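Local atomic coordinates of archaeosine synthase (Pyrobaculum calidifontis, PDB entry 5K0P), a protein that catalyses the last step of archaeosine synthesis in archaeal tRNA, converting the nitrile of preQ0-modified tRNA to a formamidine with free ammonium. Residues V11-R16 / V34-R39; Y81-V86 / V98-G103; S29-V34 / T85-Y90. All coordinates share one frame; numbering follows the deposited sequence.

In the fold
All three contacts join neighbouring strands of one antiparallel sheet. Contact 1 pairs strands 10-20 and 27-37, contact 3 pairs 27-37 with 81-90, and contact 2 pairs 81-90 with 93-102. Contacts 1 and 3 share Val34; contacts 2 and 3 share Thr85 and Val86. Contact 1 is the most buried, with Val11, Leu13, Val34 and Tyr36 packed on one face and a salt bridge on the other. Contacts 2 and 3 are partly buried. Each has valines on the helix-covered face and lysine and glutamate on the other, where the charged ends form no salt bridge; they come closer in contact 3. Contact 3 lies nearest the substrate-binding Asp28 and His62; in contact 1 Leu13 packs on Ile45.

Contact 1 of 3, residues V11-R16 / V34-R39; sequences VRLKTR and VEYIPR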
# COMPACT_ATOMS: atom_id res chain seq x y z
N VAL A 11 -21.39 11.38 11.33
CA VAL A 11 -20.94 11.81 10.02
C VAL A 11 -19.47 12.17 10.10
O VAL A 11 -19.06 12.77 11.08
CB VAL A 11 -21.75 13.03 9.56
CG1 VAL A 11 -21.25 13.58 8.22
CG2 VAL A 11 -23.22 12.74 9.44
N ARG A 12 -18.71 11.78 9.07
CA ARG A 12 -17.31 12.08 8.96
C ARG A 12 -17.14 12.84 7.66
O ARG A 12 -17.62 12.39 6.61
CB ARG A 12 -16.47 10.80 8.99
CG ARG A 12 -16.54 10.05 10.34
CD ARG A 12 -15.55 8.85 10.55
NE ARG A 12 -15.82 8.10 11.79
CZ ARG A 12 -14.93 7.88 12.76
NH1 ARG A 12 -15.29 7.26 13.83
NH2 ARG A 12 -13.70 8.29 12.66
N LEU A 13 -16.48 13.99 7.74
CA LEU A 13 -16.15 14.80 6.53
C LEU A 13 -14.69 15.05 6.46
O LEU A 13 -14.08 15.26 7.49
CB LEU A 13 -16.89 16.11 6.51
CG LEU A 13 -18.34 15.98 6.80
CD1 LEU A 13 -18.90 17.32 7.27
CD2 LEU A 13 -19.06 15.43 5.57
N LYS A 14 -14.11 15.03 5.27
CA LYS A 14 -12.68 15.18 5.12
C LYS A 14 -12.41 15.92 3.84
O LYS A 14 -12.92 15.54 2.78
CB LYS A 14 -12.00 13.82 5.04
CG LYS A 14 -10.50 13.93 4.79
CD LYS A 14 -9.75 12.57 4.66
CE LYS A 14 -9.73 11.77 5.97
NZ LYS A 14 -8.98 10.53 5.66
N THR A 15 -11.58 16.95 3.92
CA THR A 15 -11.26 17.71 2.71
C THR A 15 -9.93 18.46 2.84
O THR A 15 -9.27 18.41 3.88
CB THR A 15 -12.44 18.63 2.31
OG1 THR A 15 -12.24 19.05 0.96
CG2 THR A 15 -12.51 19.88 3.17
N ARG A 16 -9.49 19.13 1.78
CA ARG A 16 -8.24 19.90 1.81
C ARG A 16 -8.61 21.37 1.98
O ARG A 16 -9.65 21.82 1.56
CB ARG A 16 -7.39 19.71 0.54
CG ARG A 16 -6.91 18.24 0.28
CD ARG A 16 -5.57 17.83 0.94
NE ARG A 16 -4.51 18.64 0.32
CZ ARG A 16 -3.86 18.34 -0.81
NH1 ARG A 16 -4.10 17.19 -1.43
NH2 ARG A 16 -2.95 19.18 -1.32
N VAL A 34 -13.53 16.34 9.94
CA VAL A 34 -14.50 16.62 10.99
C VAL A 34 -15.39 15.43 11.19
O VAL A 34 -15.89 14.80 10.21
CB VAL A 34 -15.27 17.90 10.67
CG1 VAL A 34 -16.29 18.26 11.72
CG2 VAL A 34 -14.27 19.01 10.45
N GLU A 35 -15.66 15.13 12.45
CA GLU A 35 -16.60 14.05 12.73
C GLU A 35 -17.55 14.56 13.77
O GLU A 35 -17.12 15.29 14.66
CB GLU A 35 -15.73 12.84 13.00
CG GLU A 35 -15.92 12.09 14.22
CD GLU A 35 -14.89 10.99 14.47
OE1 GLU A 35 -14.19 10.47 13.53
OE2 GLU A 35 -14.86 10.66 15.68
N TYR A 36 -18.83 14.31 13.58
CA TYR A 36 -19.85 14.73 14.54
C TYR A 36 -21.10 13.87 14.60
O TYR A 36 -21.40 13.12 13.69
CB TYR A 36 -20.24 16.21 14.23
CG TYR A 36 -21.12 16.37 13.05
CD1 TYR A 36 -20.58 16.33 11.79
CD2 TYR A 36 -22.51 16.54 13.20
CE1 TYR A 36 -21.42 16.47 10.66
CE2 TYR A 36 -23.36 16.68 12.07
CZ TYR A 36 -22.81 16.63 10.81
OH TYR A 36 -23.63 16.69 9.67
N ILE A 37 -21.84 13.97 15.71
CA ILE A 37 -23.13 13.29 15.86
C ILE A 37 -24.21 14.31 15.65
O ILE A 37 -24.29 15.28 16.44
CB ILE A 37 -23.31 12.67 17.24
CG1 ILE A 37 -22.23 11.64 17.43
CG2 ILE A 37 -24.72 12.00 17.39
CD1 ILE A 37 -22.24 11.00 18.77
N PRO A 38 -25.06 14.10 14.61
CA PRO A 38 -26.17 15.01 14.38
C PRO A 38 -27.16 14.89 15.50
O PRO A 38 -27.30 13.77 16.08
CB PRO A 38 -26.80 14.48 13.08
CG PRO A 38 -25.69 13.76 12.40
CD PRO A 38 -24.92 13.12 13.52
N ARG A 39 -27.80 16.05 15.82
CA ARG A 39 -29.02 16.11 16.64
C ARG A 39 -30.08 16.92 15.90
O ARG A 39 -30.19 18.16 16.06
CB ARG A 39 -28.78 16.70 18.04
CG ARG A 39 -30.08 16.61 18.88
CD ARG A 39 -30.15 17.50 20.13
NE ARG A 39 -29.28 17.04 21.21
CZ ARG A 39 -28.11 17.59 21.61
NH1 ARG A 39 -27.44 17.02 22.62
NH2 ARG A 39 -27.58 18.69 21.03
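Val11 packs beside the ring of Tyr36, the two side chains pointing the same way. Its CB lies 3.6 Å from Tyr36 CE1, an approach neither face-on nor edge-on. Tyr36 CG sits between the backbone N and the carbonyl carbon (chi1 76°), and the ring runs next to Val11. Leu13 CD1 meets the ring edge, 4.3 Å from Tyr36 CE1. Val11 CG2 also touches Pro38 CG, at 4.0 Å. Tyr36 OH is hydrogen-bonded to the backbone N of Leu43, a substrate-binding residue. An alanine in place of Tyr36 would probably leave a gap beside Val11 and Leu13, and Leu43 N without its hydroxyl partner.

The strands form an antiparallel hairpin of the tunnel fold. Two hydrogen-bonded pairs, Val11 with Tyr36 and Leu13 with Val34, hold it. Leu13 N donates to Val34 O at 2.7 Å. Helix 45-53 covers the apolar face, where Leu13 reaches Ile45, another substrate-binding residue.

The other face, exposed at Arg12, is looser. Arg12 and Glu35 extend alongside each other. A salt bridge joins Arg12 NH2 and Glu35 OE1, but their 2.4 Å separation is too short to be trusted, and Arg12 has two conformers. Glu35 OE1 comes in over one face of the guanidinium, with the carboxylate carbon offset toward its rim and the planes 61° apart. Glu35 OE2 bonds to Tyr81 OH. Arg12, Leu13 and Lys14 also pair with a strand of a neighbouring subunit.

Contact 2 of 3, residues Y81-V86 / V98-G103; sequences YVKVTV and VAESGG
Tyr81 CG lies anti to the backbone N (chi1 169°), and the ring passes beside Gly103. Lys83 CG is likewise anti to its backbone N (chi1 -178°), which places it against Val98 and Glu100.

Tyr81 CD1 is 3.4 Å from Gly103 CA, an oblique approach. At the ring edge, Tyr81 CE1 lies 4.0 Å from Glu100 OE1, with the carboxylate plane almost perpendicular to the ring. The hydroxyl of Tyr81 is bonded elsewhere, to Glu35 OE2. Gly102 and Gly103 have backbone angles that favour glycine; a CB at Gly103 would collide with the carbonyl O of Gly102.

Lys83 CG touches Val98 CG1 at 3.7 Å. Lys83 also runs alongside Glu100, CG to CG at 3.8 Å. The contact is between the aliphatic parts: Lys83 NZ and Glu100 OE1 stay 5.8 Å apart, too far for a salt bridge. Thr85 points the same way as Val98, and its OG1 is 3.8 Å from Val98 CG2.

Val82, Val84, Ala99 and Ser101 are on the opposite face. Val84 packs on Leu70 of helix 62-77, and Ser101 OG bonds to Lys74 NZ. The backbone joins Val82 with Ser101 and Val84 with Ala99 through paired hydrogen bonds. Val84 N to Ala99 O, at 2.8 Å, is close to straight (171°).

Strands 81-90 and 93-102 form an antiparallel beta hairpin at the edge of the subunit's sheet. Through Val98, which pairs with a strand of a neighbouring subunit, that sheet continues into the next subunit as part of the tunnel-fold decamer.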
# COMPACT_ATOMS: atom_id res chain seq x y z
N TYR A 81 -21.49 15.90 19.92
CA TYR A 81 -20.10 15.51 19.79
C TYR A 81 -19.62 16.05 18.46
O TYR A 81 -20.30 15.91 17.44
CB TYR A 81 -19.89 13.96 19.78
CG TYR A 81 -18.50 13.52 19.38
CD1 TYR A 81 -17.42 13.79 20.17
CD2 TYR A 81 -18.28 12.81 18.20
CE1 TYR A 81 -16.17 13.40 19.83
CE2 TYR A 81 -17.01 12.41 17.83
CZ TYR A 81 -15.95 12.73 18.64
OH TYR A 81 -14.70 12.30 18.24
N VAL A 82 -18.44 16.65 18.50
CA VAL A 82 -17.70 17.14 17.30
C VAL A 82 -16.23 17.03 17.57
O VAL A 82 -15.77 17.40 18.68
CB VAL A 82 -17.89 18.64 17.02
CG1 VAL A 82 -17.36 19.07 15.63
CG2 VAL A 82 -19.31 18.92 16.98
N LYS A 83 -15.50 16.57 16.56
CA LYS A 83 -14.08 16.58 16.57
C LYS A 83 -13.58 17.05 15.23
O LYS A 83 -14.07 16.62 14.18
CB LYS A 83 -13.54 15.18 16.88
CG LYS A 83 -12.05 15.12 16.95
CD LYS A 83 -11.52 13.79 17.45
CE LYS A 83 -11.56 12.75 16.32
NZ LYS A 83 -10.86 11.46 16.66
N VAL A 84 -12.56 17.92 15.30
CA VAL A 84 -11.91 18.51 14.16
C VAL A 84 -10.42 18.22 14.21
O VAL A 84 -9.79 18.52 15.21
CB VAL A 84 -12.06 20.02 14.17
CG1 VAL A 84 -11.32 20.64 12.97
CG2 VAL A 84 -13.53 20.43 14.16
N THR A 85 -9.85 17.77 13.10
CA THR A 85 -8.48 17.39 13.05
C THR A 85 -7.91 18.04 11.82
O THR A 85 -8.45 17.86 10.71
CB THR A 85 -8.25 15.84 12.95
OG1 THR A 85 -8.78 15.15 14.13
CG2 THR A 85 -6.74 15.59 12.93
N VAL A 86 -6.86 18.85 12.06
CA VAL A 86 -6.16 19.60 11.02
C VAL A 86 -4.75 19.07 10.91
O VAL A 86 -4.04 19.12 11.92
CB VAL A 86 -6.16 21.11 11.33
CG1 VAL A 86 -5.36 21.86 10.29
CG2 VAL A 86 -7.58 21.61 11.49
N VAL A 98 -5.93 18.54 17.07
CA VAL A 98 -7.29 18.05 17.25
C VAL A 98 -8.01 19.03 18.21
O VAL A 98 -7.44 19.43 19.27
CB VAL A 98 -7.28 16.61 17.85
CG1 VAL A 98 -8.66 16.07 18.10
CG2 VAL A 98 -6.43 15.62 17.04
N ALA A 99 -9.26 19.33 17.89
CA ALA A 99 -10.16 19.96 18.85
C ALA A 99 -11.40 19.12 18.95
O ALA A 99 -11.85 18.55 17.96
CB ALA A 99 -10.52 21.37 18.40
N GLU A 100 -11.95 19.04 20.16
CA GLU A 100 -13.06 18.14 20.46
C GLU A 100 -14.05 18.87 21.28
O GLU A 100 -13.71 19.78 22.03
CB GLU A 100 -12.60 17.04 21.36
CG GLU A 100 -11.78 16.02 20.64
CD GLU A 100 -11.62 14.73 21.41
OE1 GLU A 100 -12.63 14.06 21.59
OE2 GLU A 100 -10.48 14.37 21.77
N SER A 101 -15.27 18.41 21.23
CA SER A 101 -16.25 18.84 22.21
C SER A 101 -17.35 17.78 22.32
O SER A 101 -17.92 17.41 21.28
CB SER A 101 -16.87 20.14 21.78
OG SER A 101 -17.82 20.53 22.74
N GLY A 102 -17.62 17.33 23.57
CA GLY A 102 -18.69 16.42 23.91
C GLY A 102 -18.24 15.01 23.67
O GLY A 102 -17.08 14.65 23.90
N GLY A 103 -19.15 14.19 23.19
CA GLY A 103 -18.89 12.78 23.05
C GLY A 103 -20.13 12.01 23.32
O GLY A 103 -21.17 12.58 23.44

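Contact 3 of 3, residues S29-V34 / T85-Y90; sequences SFEVSV and TVKSYY
Phe30 and Val86 cross at a slant on the helix-covered face of the sheet. Strands 27-37 and 81-90 are the two inner strands of the antiparallel sheet in this tunnel-fold subunit. They are joined in sequence through helices 45-53 and 62-77, and the latter helix covers this face.

Phe30 CG lies between the backbone N and the carbonyl carbon (chi1 61°), and the rest of the ring leads away from strand 81-90. Contact is therefore made mainly near its base: Phe30 CB is 3.9 Å from Val86 CG1. The methyl stands oblique to the ring. Within its own strand, Phe30 receives Val32 CG1 at the ring edge. The ring also meets His62 edge-to-face. Val86 uses its other branch for Val32, with Val86 CG2 4.1 Å from Val32 CG2. Again the two side chains are set at a slant.

Glu31 and Lys87 lie side by side on the other face and point the same way. Both are extended beyond CG. Glu31 OE1 comes 3.7 Å from Lys87 CD, but it is 4.2 Å from Lys87 NZ. The charges would probably attract each other, yet this is beyond a salt bridge. Ser33 and Thr85 share this face.

Backbone bonds pair Glu31 with Lys87 and Ser33 with Thr85 in both directions. The Ser33 N to Thr85 O bond measures 2.7 Å.

Toward the end of the pairing, Ser88 CB touches Ser29 O at 3.4 Å. Ser88 OG bonds to His62 ND1, a second-shell link that probably positions a substrate-binding histidine. Beyond it a water bridges the separating strands, donating to Ser29 O at 2.7 Å and accepting from Tyr89 N at 3.1 Å.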
# COMPACT_ATOMS: atom_id res chain seq x y z
N SER A 29 -0.95 24.86 3.59
CA SER A 29 -1.89 23.89 3.08
C SER A 29 -2.25 22.82 4.16
O SER A 29 -1.48 22.58 5.02
CB SER A 29 -1.27 23.34 1.79
OG SER A 29 -2.04 22.27 1.29
N PHE A 30 -3.47 22.34 4.21
CA PHE A 30 -3.90 21.37 5.17
C PHE A 30 -4.92 20.37 4.68
O PHE A 30 -5.60 20.60 3.69
CB PHE A 30 -4.40 22.01 6.50
CG PHE A 30 -5.58 22.92 6.39
CD1 PHE A 30 -6.82 22.44 6.46
CD2 PHE A 30 -5.41 24.29 6.22
CE1 PHE A 30 -7.93 23.28 6.38
CE2 PHE A 30 -6.45 25.15 6.11
CZ PHE A 30 -7.76 24.66 6.20
N GLU A 31 -5.01 19.26 5.43
CA GLU A 31 -6.11 18.39 5.33
C GLU A 31 -6.94 18.50 6.65
O GLU A 31 -6.42 18.44 7.72
CB GLU A 31 -5.56 16.95 5.08
CG GLU A 31 -6.73 16.01 4.80
CD GLU A 31 -6.39 14.54 4.96
OE1 GLU A 31 -6.26 14.04 6.15
OE2 GLU A 31 -6.31 13.90 3.88
N VAL A 32 -8.24 18.63 6.53
CA VAL A 32 -9.11 18.73 7.70
C VAL A 32 -10.13 17.63 7.69
O VAL A 32 -10.72 17.32 6.63
CB VAL A 32 -9.74 20.12 7.81
CG1 VAL A 32 -10.58 20.50 6.57
CG2 VAL A 32 -10.63 20.21 9.06
N SER A 33 -10.29 17.01 8.86
CA SER A 33 -11.27 15.91 9.08
C SER A 33 -12.21 16.41 10.17
O SER A 33 -11.73 16.89 11.17
CB SER A 33 -10.57 14.64 9.57
OG SER A 33 -9.78 14.13 8.54
N VAL A 34 -13.53 16.34 9.94
CA VAL A 34 -14.50 16.62 10.99
C VAL A 34 -15.39 15.43 11.19
O VAL A 34 -15.89 14.80 10.21
CB VAL A 34 -15.27 17.90 10.67
CG1 VAL A 34 -16.29 18.26 11.72
CG2 VAL A 34 -14.27 19.01 10.45
N THR A 85 -9.85 17.77 13.10
CA THR A 85 -8.48 17.39 13.05
C THR A 85 -7.91 18.04 11.82
O THR A 85 -8.45 17.86 10.71
CB THR A 85 -8.25 15.84 12.95
OG1 THR A 85 -8.78 15.15 14.13
CG2 THR A 85 -6.74 15.59 12.93
N VAL A 86 -6.86 18.85 12.06
CA VAL A 86 -6.16 19.60 11.02
C VAL A 86 -4.75 19.07 10.91
O VAL A 86 -4.04 19.12 11.92
CB VAL A 86 -6.16 21.11 11.33
CG1 VAL A 86 -5.36 21.86 10.29
CG2 VAL A 86 -7.58 21.61 11.49
N LYS A 87 -4.36 18.59 9.71
CA LYS A 87 -3.07 17.94 9.45
C LYS A 87 -2.34 18.80 8.45
O LYS A 87 -2.91 19.13 7.43
CB LYS A 87 -3.22 16.48 8.84
CG LYS A 87 -4.14 15.59 9.67
CD LYS A 87 -4.21 14.08 9.26
CE LYS A 87 -5.23 13.33 10.14
NZ LYS A 87 -5.34 11.90 9.69
N SER A 88 -1.12 19.22 8.78
CA SER A 88 -0.30 19.97 7.91
C SER A 88 1.16 19.58 8.15
O SER A 88 1.47 18.70 9.01
CB SER A 88 -0.51 21.48 8.14
OG SER A 88 -0.54 21.76 9.54
N TYR A 89 2.03 20.24 7.38
CA TYR A 89 3.43 19.89 7.28
C TYR A 89 4.19 21.21 7.26
O TYR A 89 3.96 22.07 6.39
CB TYR A 89 3.63 19.08 6.00
CG TYR A 89 4.99 18.49 5.85
CD1 TYR A 89 5.50 17.67 6.84
CD2 TYR A 89 5.78 18.71 4.70
CE1 TYR A 89 6.75 17.10 6.73
CE2 TYR A 89 7.04 18.13 4.58
CZ TYR A 89 7.51 17.32 5.61
OH TYR A 89 8.70 16.72 5.58
N TYR A 90 5.03 21.42 8.27
CA TYR A 90 5.69 22.69 8.51
C TYR A 90 7.12 22.40 8.96
O TYR A 90 7.32 21.56 9.85
CB TYR A 90 4.98 23.49 9.64
CG TYR A 90 5.57 24.91 9.81
CD1 TYR A 90 5.65 25.80 8.69
CD2 TYR A 90 6.05 25.38 11.04
CE1 TYR A 90 6.18 27.10 8.81
CE2 TYR A 90 6.57 26.67 11.19
CZ TYR A 90 6.65 27.55 10.08
OH TYR A 90 7.16 28.84 10.22
O HOH W 1 0.89 21.39 4.71
O HOH W 2 -11.56 14.68 13.41